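Local coordinates for protein nodulation fucosyltransferase NodZ (Bradyrhizobium sp., PDB 2HHC) that is a nodulation fucosyltransferase of the GT-B glycosyltransferase clan, whose fold pairs two Rossmann-like domains, at residues Y272-C277 with S287-Y292; C277-R282 with R299-D304; Y292-V297 with T312-P317. One frame throughout, in Å; residues are numbered along the deposited sequence.

Contact 1 (Y272-C277 with S287-Y292); sequences YLLARC and SAFTRY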
loop_
_atom_site.group_PDB
_atom_site.type_symbol
_atom_site.label_atom_id
_atom_site.label_comp_id
_atom_site.label_asym_id
_atom_site.label_seq_id
_atom_site.Cartn_x
_atom_site.Cartn_y
_atom_site.Cartn_z
ATOM N N TYR A 272 2.007 -2.944 8.627
ATOM C CA TYR A 272 2.500 -4.276 8.896
ATOM C C TYR A 272 1.964 -4.850 10.210
ATOM O O TYR A 272 1.633 -6.033 10.277
ATOM C CB TYR A 272 4.034 -4.244 8.818
ATOM C CG TYR A 272 4.590 -4.351 7.415
ATOM C CD1 TYR A 272 4.519 -3.324 6.498
ATOM C CD2 TYR A 272 5.265 -5.508 6.991
ATOM C CE1 TYR A 272 5.010 -3.427 5.248
ATOM C CE2 TYR A 272 5.775 -5.591 5.748
ATOM C CZ TYR A 272 5.677 -4.577 4.853
ATOM O OH TYR A 272 6.204 -4.659 3.569
ATOM N N LEU A 273 1.823 -4.038 11.257
ATOM C CA LEU A 273 1.252 -4.531 12.493
ATOM C C LEU A 273 -0.239 -4.856 12.334
ATOM O O LEU A 273 -0.721 -5.803 12.903
ATOM C CB LEU A 273 1.491 -3.558 13.611
ATOM C CG LEU A 273 2.900 -3.543 14.235
ATOM C CD1 LEU A 273 2.993 -2.420 15.170
ATOM C CD2 LEU A 273 3.212 -4.894 14.910
ATOM N N LEU A 274 -0.973 -4.092 11.555
ATOM C CA LEU A 274 -2.359 -4.432 11.276
ATOM C C LEU A 274 -2.471 -5.842 10.699
ATOM O O LEU A 274 -3.447 -6.586 11.005
ATOM C CB LEU A 274 -3.018 -3.407 10.356
ATOM C CG LEU A 274 -3.381 -2.076 10.981
ATOM C CD1 LEU A 274 -3.671 -1.016 9.964
ATOM C CD2 LEU A 274 -4.619 -2.211 11.914
ATOM N N ALA A 275 -1.511 -6.251 9.882
ATOM C CA ALA A 275 -1.545 -7.587 9.276
ATOM C C ALA A 275 -1.278 -8.744 10.242
ATOM O O ALA A 275 -1.391 -9.908 9.866
ATOM C CB ALA A 275 -0.592 -7.653 8.113
ATOM N N ARG A 276 -0.923 -8.397 11.472
ATOM C CA ARG A 276 -0.686 -9.336 12.570
ATOM C C ARG A 276 -1.873 -9.497 13.510
ATOM O O ARG A 276 -1.833 -10.244 14.503
ATOM C CB ARG A 276 0.512 -8.859 13.417
ATOM C CG ARG A 276 1.880 -8.646 12.701
ATOM C CD ARG A 276 2.638 -9.926 12.320
ATOM N NE ARG A 276 3.315 -10.570 13.455
ATOM C CZ ARG A 276 4.498 -10.211 13.972
ATOM N NH1 ARG A 276 5.160 -9.119 13.552
ATOM N NH2 ARG A 276 4.981 -10.908 14.984
ATOM N N CYS A 277 -2.920 -8.735 13.256
ATOM C CA CYS A 277 -4.110 -8.768 14.118
ATOM C C CYS A 277 -5.003 -9.972 13.831
ATOM O O CYS A 277 -4.876 -10.640 12.816
ATOM C CB CYS A 277 -4.891 -7.481 13.927
ATOM S SG CYS A 277 -4.028 -5.999 14.487
ATOM N N SER A 287 -9.618 1.812 1.416
ATOM C CA SER A 287 -8.273 2.233 1.631
ATOM C C SER A 287 -7.330 1.084 1.364
ATOM O O SER A 287 -7.420 0.051 2.004
ATOM C CB SER A 287 -8.094 2.704 3.056
ATOM O OG SER A 287 -6.745 3.107 3.268
ATOM N N ALA A 288 -6.328 1.328 0.545
ATOM C CA ALA A 288 -5.281 0.317 0.338
ATOM C C ALA A 288 -4.368 0.202 1.559
ATOM O O ALA A 288 -3.527 -0.725 1.674
ATOM C CB ALA A 288 -4.477 0.631 -0.872
ATOM N N PHE A 289 -4.438 1.116 2.540
ATOM C CA PHE A 289 -3.654 1.000 3.795
ATOM C C PHE A 289 -3.829 -0.371 4.471
ATOM O O PHE A 289 -2.852 -0.944 4.966
ATOM C CB PHE A 289 -4.005 2.186 4.755
ATOM C CG PHE A 289 -3.070 2.403 5.920
ATOM C CD1 PHE A 289 -3.271 1.855 7.102
ATOM C CD2 PHE A 289 -2.066 3.352 5.821
ATOM C CE1 PHE A 289 -2.431 2.071 8.184
ATOM C CE2 PHE A 289 -1.240 3.633 6.920
ATOM C CZ PHE A 289 -1.452 2.991 8.095
ATOM N N THR A 290 -5.049 -0.868 4.472
ATOM C CA THR A 290 -5.376 -2.135 5.070
ATOM C C THR A 290 -5.474 -3.275 4.094
ATOM O O THR A 290 -5.980 -4.340 4.429
ATOM C CB THR A 290 -6.716 -1.986 5.772
ATOM O OG1 THR A 290 -7.667 -1.296 4.941
ATOM C CG2 THR A 290 -6.519 -1.213 7.151
ATOM N N ARG A 291 -4.993 -3.119 2.874
ATOM C CA ARG A 291 -5.024 -4.246 1.906
ATOM C C ARG A 291 -4.123 -5.380 2.411
ATOM O O ARG A 291 -4.542 -6.529 2.306
ATOM C CB ARG A 291 -4.606 -3.781 0.499
ATOM C CG ARG A 291 -4.649 -4.864 -0.534
ATOM C CD ARG A 291 -5.941 -5.578 -0.655
ATOM N NE ARG A 291 -5.915 -6.521 -1.776
ATOM C CZ ARG A 291 -6.934 -7.243 -2.223
ATOM N NH1 ARG A 291 -8.152 -7.117 -1.657
ATOM N NH2 ARG A 291 -6.768 -8.110 -3.180
ATOM N N TYR A 292 -2.922 -5.096 2.880
ATOM C CA TYR A 292 -2.013 -6.159 3.386
ATOM C C TYR A 292 -2.738 -6.910 4.503
ATOM O O TYR A 292 -2.849 -8.137 4.458
ATOM C CB TYR A 292 -0.726 -5.545 3.856
ATOM C CG TYR A 292 0.338 -6.533 4.246
ATOM C CD1 TYR A 292 0.481 -7.703 3.563
ATOM C CD2 TYR A 292 1.167 -6.270 5.305
ATOM C CE1 TYR A 292 1.507 -8.594 3.892
ATOM C CE2 TYR A 292 2.167 -7.138 5.633
ATOM C CZ TYR A 292 2.326 -8.281 4.908
ATOM O OH TYR A 292 3.372 -9.174 5.300
#
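Tyr292 presents an edge of its ring to the face of Tyr272, the edge-to-face aromatic arrangement. The ring centroids lie 5.1 Å apart and the planes stand at 60°. Tyr292 CE2 makes the approach, meeting Tyr272 CD2 at 3.8 Å, above the plane and displaced toward the rim. Tyr292 CG is anti to the backbone N (chi1 -173°), on the side of the 272-277 segment. The face of the Tyr292 ring receives the methyl of Ala275 in a CH-pi contact, with Ala275 CB 4.0 Å from the Tyr292 centroid; a one-carbon side chain suits a place where the turn 274-277 comes so near the ring. Leu274 CD1 meets the edge of the Phe289 ring, 3.8 Å from CE1, and also touches Thr290 CG2 at 4.0 Å, the Leu274 and Phe289 side chains crossing at about a right angle. Thr290 is thus divided: its methyl faces Leu274 while OG1 bonds to Arg282 NE. No hydrogen bond crosses between the segments, and the side-chain atoms that touch are carbons. The end of helix 258-274 with its turn meets the 287-292 segment through ring edges, ring faces and methyl groups, so the fit probably rests on van der Waals and aromatic contact.

Contact 2 (C277-R282 with R299-D304); sequences CATVIR and RIIEFD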
loop_
_atom_site.group_PDB
_atom_site.type_symbol
_atom_site.label_atom_id
_atom_site.label_comp_id
_atom_site.label_asym_id
_atom_site.label_seq_id
_atom_site.Cartn_x
_atom_site.Cartn_y
_atom_site.Cartn_z
ATOM N N CYS A 277 -2.920 -8.735 13.256
ATOM C CA CYS A 277 -4.110 -8.768 14.118
ATOM C C CYS A 277 -5.003 -9.972 13.831
ATOM O O CYS A 277 -4.876 -10.640 12.816
ATOM C CB CYS A 277 -4.891 -7.481 13.927
ATOM S SG CYS A 277 -4.028 -5.999 14.487
ATOM N N ALA A 278 -5.887 -10.249 14.797
ATOM C CA ALA A 278 -6.836 -11.327 14.672
ATOM C C ALA A 278 -8.038 -10.921 13.869
ATOM O O ALA A 278 -8.629 -11.726 13.174
ATOM C CB ALA A 278 -7.243 -11.830 16.039
ATOM N N THR A 279 -8.436 -9.667 14.056
ATOM C CA THR A 279 -9.551 -9.085 13.371
ATOM C C THR A 279 -9.107 -7.679 12.996
ATOM O O THR A 279 -8.423 -7.019 13.801
ATOM C CB THR A 279 -10.768 -8.967 14.304
ATOM O OG1 THR A 279 -11.219 -10.270 14.630
ATOM C CG2 THR A 279 -11.917 -8.166 13.648
ATOM N N VAL A 280 -9.462 -7.245 11.801
ATOM C CA VAL A 280 -9.195 -5.859 11.379
ATOM C C VAL A 280 -10.474 -5.198 10.902
ATOM O O VAL A 280 -11.249 -5.733 10.119
ATOM C CB VAL A 280 -8.114 -5.764 10.289
ATOM C CG1 VAL A 280 -7.907 -4.306 9.850
ATOM C CG2 VAL A 280 -6.811 -6.198 10.857
ATOM N N ILE A 281 -10.678 -3.983 11.423
ATOM C CA ILE A 281 -11.764 -3.092 11.047
ATOM C C ILE A 281 -11.200 -2.074 10.053
ATOM O O ILE A 281 -10.228 -1.367 10.349
ATOM C CB ILE A 281 -12.348 -2.359 12.282
ATOM C CG1 ILE A 281 -13.060 -3.361 13.203
ATOM C CG2 ILE A 281 -13.284 -1.267 11.811
ATOM C CD1 ILE A 281 -13.332 -2.871 14.558
ATOM N N ARG A 282 -11.788 -2.043 8.871
ATOM C CA ARG A 282 -11.349 -1.172 7.755
ATOM C C ARG A 282 -12.327 -0.013 7.593
ATOM O O ARG A 282 -13.417 -0.153 7.030
ATOM C CB ARG A 282 -11.316 -1.973 6.455
ATOM C CG ARG A 282 -10.421 -3.208 6.470
ATOM C CD ARG A 282 -10.379 -3.870 5.155
ATOM N NE ARG A 282 -9.515 -3.155 4.205
ATOM C CZ ARG A 282 -9.421 -3.427 2.911
ATOM N NH1 ARG A 282 -10.142 -4.387 2.358
ATOM N NH2 ARG A 282 -8.571 -2.741 2.160
ATOM N N ARG A 299 -10.136 -12.364 10.137
ATOM C CA ARG A 299 -11.480 -11.769 10.026
ATOM C C ARG A 299 -11.378 -10.263 9.776
ATOM O O ARG A 299 -10.582 -9.566 10.405
ATOM C CB ARG A 299 -12.280 -11.987 11.311
ATOM C CG ARG A 299 -12.609 -13.428 11.647
ATOM C CD ARG A 299 -12.398 -13.558 13.155
ATOM N NE ARG A 299 -13.479 -14.183 13.820
ATOM C CZ ARG A 299 -13.580 -14.390 15.134
ATOM N NH1 ARG A 299 -12.658 -14.000 16.001
ATOM N NH2 ARG A 299 -14.633 -15.016 15.572
ATOM N N ILE A 300 -12.247 -9.775 8.907
ATOM C CA ILE A 300 -12.278 -8.390 8.500
ATOM C C ILE A 300 -13.693 -7.861 8.763
ATOM O O ILE A 300 -14.689 -8.529 8.442
ATOM C CB ILE A 300 -11.944 -8.272 7.009
ATOM C CG1 ILE A 300 -10.523 -8.815 6.728
ATOM C CG2 ILE A 300 -12.037 -6.818 6.573
ATOM C CD1 ILE A 300 -10.504 -10.292 6.296
ATOM N N ILE A 301 -13.795 -6.694 9.385
ATOM C CA ILE A 301 -15.101 -6.050 9.612
ATOM C C ILE A 301 -15.100 -4.708 8.872
ATOM O O ILE A 301 -14.132 -3.922 8.943
ATOM C CB ILE A 301 -15.348 -5.876 11.073
ATOM C CG1 ILE A 301 -15.668 -7.232 11.698
ATOM C CG2 ILE A 301 -16.476 -4.868 11.318
ATOM C CD1 ILE A 301 -15.812 -7.293 13.218
ATOM N N GLU A 302 -16.202 -4.427 8.189
ATOM C CA GLU A 302 -16.326 -3.166 7.499
ATOM C C GLU A 302 -17.781 -2.837 7.255
ATOM O O GLU A 302 -18.628 -3.722 7.321
ATOM C CB GLU A 302 -15.571 -3.220 6.191
ATOM C CG GLU A 302 -16.195 -4.131 5.179
ATOM C CD GLU A 302 -15.200 -4.683 4.170
ATOM O OE1 GLU A 302 -14.026 -4.841 4.493
ATOM O OE2 GLU A 302 -15.614 -4.966 3.038
ATOM N N PHE A 303 -18.073 -1.562 7.015
ATOM C CA PHE A 303 -19.386 -1.166 6.539
ATOM C C PHE A 303 -19.451 -1.483 5.054
ATOM O O PHE A 303 -18.541 -1.131 4.300
ATOM C CB PHE A 303 -19.628 0.311 6.828
ATOM C CG PHE A 303 -19.950 0.577 8.271
ATOM C CD1 PHE A 303 -18.930 0.759 9.200
ATOM C CD2 PHE A 303 -21.268 0.621 8.707
ATOM C CE1 PHE A 303 -19.240 0.989 10.547
ATOM C CE2 PHE A 303 -21.566 0.848 10.032
ATOM C CZ PHE A 303 -20.556 1.020 10.957
ATOM N N ASP A 304 -20.494 -2.214 4.662
ATOM C CA ASP A 304 -20.719 -2.581 3.263
ATOM C C ASP A 304 -22.186 -2.393 2.986
ATOM O O ASP A 304 -22.834 -3.237 2.351
HETATM O O HOH W 1 -15.969 0.460 7.407
HETATM O O HOH W 2 -12.497 -5.902 2.903
#
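The side chains of Arg282 and Glu302 lie side by side, their guanidinium and carboxylate planes 58° apart and OE1 oblique to the guanidinium. Arg282, Thr279, Arg299 and Glu302 belong to the parallel strands of a beta-alpha-beta crossover, strand 279-283, helix 291-296 and strand 299-303, within a Rossmann-like sheet. A water in the guanidinium plane sits at its edge, 2.9 Å from Arg282 NH1; its link to Glu302 OE1 is modelled too short to be trusted. NE and NH2 serve Thr290 and Ser287, which suits arginine's several N-H groups. At the other end Arg299 NH1 hydrogen-bonds Ser212 O and its guanidinium makes a cation-pi contact with Tyr213, whose OH is hydrogen-bonded with Thr279 OG1. Val280 N bonds to Arg299 O at 2.9 Å and Ile301 N to Val280 O at 2.8 Å. Branched residues suit the extended backbone: Ile281 CG1 lies beside Ile301 CB at 4.0 Å, on the face covered by helix 192-209, whereas Ile300 CG2 touches Arg282 CD on the other face. Arg282 N then bonds to Ile301 O at 3.0 Å. Beyond it a water at the edge of the Phe303 ring, in its plane, gives a hydrogen to Arg282 O at 2.7 Å and accepts one from Phe303 N at 2.9 Å.

Contact 3 (Y292-V297 with T312-P317); sequences YARLLV and TMIDNP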
loop_
_atom_site.group_PDB
_atom_site.type_symbol
_atom_site.label_atom_id
_atom_site.label_comp_id
_atom_site.label_asym_id
_atom_site.label_seq_id
_atom_site.Cartn_x
_atom_site.Cartn_y
_atom_site.Cartn_z
ATOM N N TYR A 292 -2.922 -5.096 2.880
ATOM C CA TYR A 292 -2.013 -6.159 3.386
ATOM C C TYR A 292 -2.738 -6.910 4.503
ATOM O O TYR A 292 -2.849 -8.137 4.458
ATOM C CB TYR A 292 -0.726 -5.545 3.856
ATOM C CG TYR A 292 0.338 -6.533 4.246
ATOM C CD1 TYR A 292 0.481 -7.703 3.563
ATOM C CD2 TYR A 292 1.167 -6.270 5.305
ATOM C CE1 TYR A 292 1.507 -8.594 3.892
ATOM C CE2 TYR A 292 2.167 -7.138 5.633
ATOM C CZ TYR A 292 2.326 -8.281 4.908
ATOM O OH TYR A 292 3.372 -9.174 5.300
ATOM N N ALA A 293 -3.321 -6.193 5.433
ATOM C CA ALA A 293 -4.123 -6.850 6.503
ATOM C C ALA A 293 -5.287 -7.686 5.937
ATOM O O ALA A 293 -5.521 -8.842 6.347
ATOM C CB ALA A 293 -4.614 -5.841 7.460
ATOM N N ARG A 294 -6.030 -7.179 4.962
ATOM C CA ARG A 294 -7.081 -7.920 4.305
ATOM C C ARG A 294 -6.580 -9.257 3.741
ATOM O O ARG A 294 -7.273 -10.269 3.799
ATOM C CB ARG A 294 -7.739 -7.074 3.204
ATOM C CG ARG A 294 -8.724 -7.794 2.307
ATOM C CD ARG A 294 -9.926 -8.351 3.058
ATOM N NE ARG A 294 -10.853 -9.123 2.217
ATOM C CZ ARG A 294 -10.675 -10.399 1.851
ATOM N NH1 ARG A 294 -9.601 -11.067 2.236
ATOM N NH2 ARG A 294 -11.583 -11.012 1.105
ATOM N N LEU A 295 -5.391 -9.250 3.145
ATOM C CA LEU A 295 -4.790 -10.497 2.614
ATOM C C LEU A 295 -4.456 -11.528 3.681
ATOM O O LEU A 295 -4.515 -12.766 3.399
ATOM C CB LEU A 295 -3.518 -10.141 1.834
ATOM C CG LEU A 295 -3.788 -9.380 0.525
ATOM C CD1 LEU A 295 -2.416 -8.875 -0.022
ATOM C CD2 LEU A 295 -4.649 -10.075 -0.476
ATOM N N LEU A 296 -4.075 -11.082 4.861
ATOM C CA LEU A 296 -3.531 -11.998 5.900
ATOM C C LEU A 296 -4.392 -12.298 7.127
ATOM O O LEU A 296 -4.262 -13.382 7.700
ATOM C CB LEU A 296 -2.155 -11.535 6.369
ATOM C CG LEU A 296 -0.986 -11.570 5.370
ATOM C CD1 LEU A 296 0.299 -11.054 6.055
ATOM C CD2 LEU A 296 -0.803 -12.951 4.896
ATOM N N VAL A 297 -5.212 -11.365 7.554
ATOM C CA VAL A 297 -5.892 -11.471 8.845
ATOM C C VAL A 297 -7.098 -12.370 8.770
ATOM O O VAL A 297 -7.800 -12.399 7.753
ATOM C CB VAL A 297 -6.326 -10.058 9.286
ATOM C CG1 VAL A 297 -7.281 -10.031 10.464
ATOM C CG2 VAL A 297 -5.087 -9.185 9.554
ATOM N N THR A 312 -20.532 -5.635 7.963
ATOM C CA THR A 312 -20.378 -7.013 7.544
ATOM C C THR A 312 -19.052 -7.564 8.044
ATOM O O THR A 312 -18.144 -6.800 8.408
ATOM C CB THR A 312 -20.517 -7.163 6.018
ATOM O OG1 THR A 312 -20.713 -8.547 5.692
ATOM C CG2 THR A 312 -19.303 -6.642 5.285
ATOM N N MET A 313 -18.981 -8.882 8.122
ATOM C CA MET A 313 -17.762 -9.554 8.520
ATOM C C MET A 313 -17.410 -10.570 7.464
ATOM O O MET A 313 -18.273 -11.291 6.957
ATOM C CB MET A 313 -17.959 -10.233 9.865
ATOM C CG MET A 313 -16.852 -9.983 10.828
ATOM S SD MET A 313 -16.338 -11.374 11.791
ATOM C CE MET A 313 -15.811 -12.536 10.526
ATOM N N ILE A 314 -16.119 -10.617 7.142
ATOM C CA ILE A 314 -15.592 -11.472 6.124
ATOM C C ILE A 314 -14.548 -12.387 6.767
ATOM O O ILE A 314 -13.609 -11.919 7.416
ATOM C CB ILE A 314 -14.958 -10.622 5.003
ATOM C CG1 ILE A 314 -16.011 -9.643 4.459
ATOM C CG2 ILE A 314 -14.363 -11.497 3.925
ATOM C CD1 ILE A 314 -15.472 -8.679 3.409
ATOM N N ASP A 315 -14.754 -13.690 6.616
ATOM C CA ASP A 315 -13.801 -14.704 7.038
ATOM C C ASP A 315 -12.842 -14.890 5.897
ATOM O O ASP A 315 -13.257 -15.063 4.760
ATOM C CB ASP A 315 -14.505 -16.045 7.300
ATOM C CG ASP A 315 -15.388 -16.001 8.509
ATOM O OD1 ASP A 315 -14.874 -15.691 9.599
ATOM O OD2 ASP A 315 -16.598 -16.268 8.375
ATOM N N ASN A 316 -11.559 -14.902 6.206
ATOM C CA ASN A 316 -10.517 -14.971 5.199
ATOM C C ASN A 316 -10.255 -16.389 4.793
ATOM O O ASN A 316 -9.872 -17.213 5.653
ATOM C CB ASN A 316 -9.252 -14.385 5.744
ATOM C CG ASN A 316 -8.295 -13.951 4.681
ATOM O OD1 ASN A 316 -8.464 -14.266 3.507
ATOM N ND2 ASN A 316 -7.285 -13.197 5.091
ATOM N N PRO A 317 -10.371 -16.836 3.516
ATOM C CA PRO A 317 -10.654 -16.060 2.284
ATOM C C PRO A 317 -12.041 -15.433 2.250
ATOM O O PRO A 317 -12.120 -14.199 2.130
ATOM C CB PRO A 317 -10.580 -17.152 1.203
ATOM C CG PRO A 317 -10.914 -18.434 1.941
ATOM C CD PRO A 317 -10.481 -18.276 3.379
#
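Asn316 ND2 donates to Val297 O at 2.8 Å, the firm hydrogen bond of this contact. The acceptor lies near the plane of the Asn316 amide, but the amide nitrogen stands above the carbonyl plane of Val297, 41° out of it. A second, weak bond runs from the same ND2 to Leu295 O at 3.3 Å. An asparagine amide suits this place because it offers two N-H groups where helix 291-296 ends: one acceptor is Leu295 O in the last turn, the other Val297 O just beyond it. The torsion that puts Asn316 CG anti to the backbone N (chi1 -159°) sets it on the side of the helix end. Arg294 reaches over from the last turn of the helix, its chain bent where chi2 (62°) places CD, and its guanidinium stands almost perpendicular to the amide, with NH1 3.6 Å from Asn316 OD1. Ile314 CG2 lies over one guanidinium face, 4.0 Å from NH2, the aliphatic branch meeting the flat cation with its carbon surface. A weak, long bond runs from Arg294 NH2 to Pro317 O. Strand 311-315 is the antiparallel edge strand beside the parallel strands of the Rossmann-like sheet, and Asn316, just past it, lies beside the C-terminal end of helix 291-296. Farther out, backbone bonds to Pro298 and Ile300 fix Asn316 and Ile314 respectively, Val297 packs on Val280, and Arg142 NH2 supplies another hydrogen bond to Leu295 O.

How the contacts relate
The three contacts follow one piece of chain through a Rossmann-like domain; helix 291-296 takes part in contacts 1 and 3 and, in the chain, links the two strands of contact 2. Contacts 1 and 3 share Tyr292 and have centres about 10 Å apart; contacts 1 and 2 share Cys277, again with centres about 10 Å apart. Arg282 joins the latter pair directly: its NE lies 2.7 Å from Thr290 OG1 and its NH2 lies 3.0 Å from Ser287 O, probable hydrogen bonds tying strand to loop. Contacts 2 and 3, centres about 7 Å apart, meet in the sheet, where Ile300 O and Ile314 N are 2.8 Å apart. Val297 CG2 packs 3.4 Å from Leu274 O.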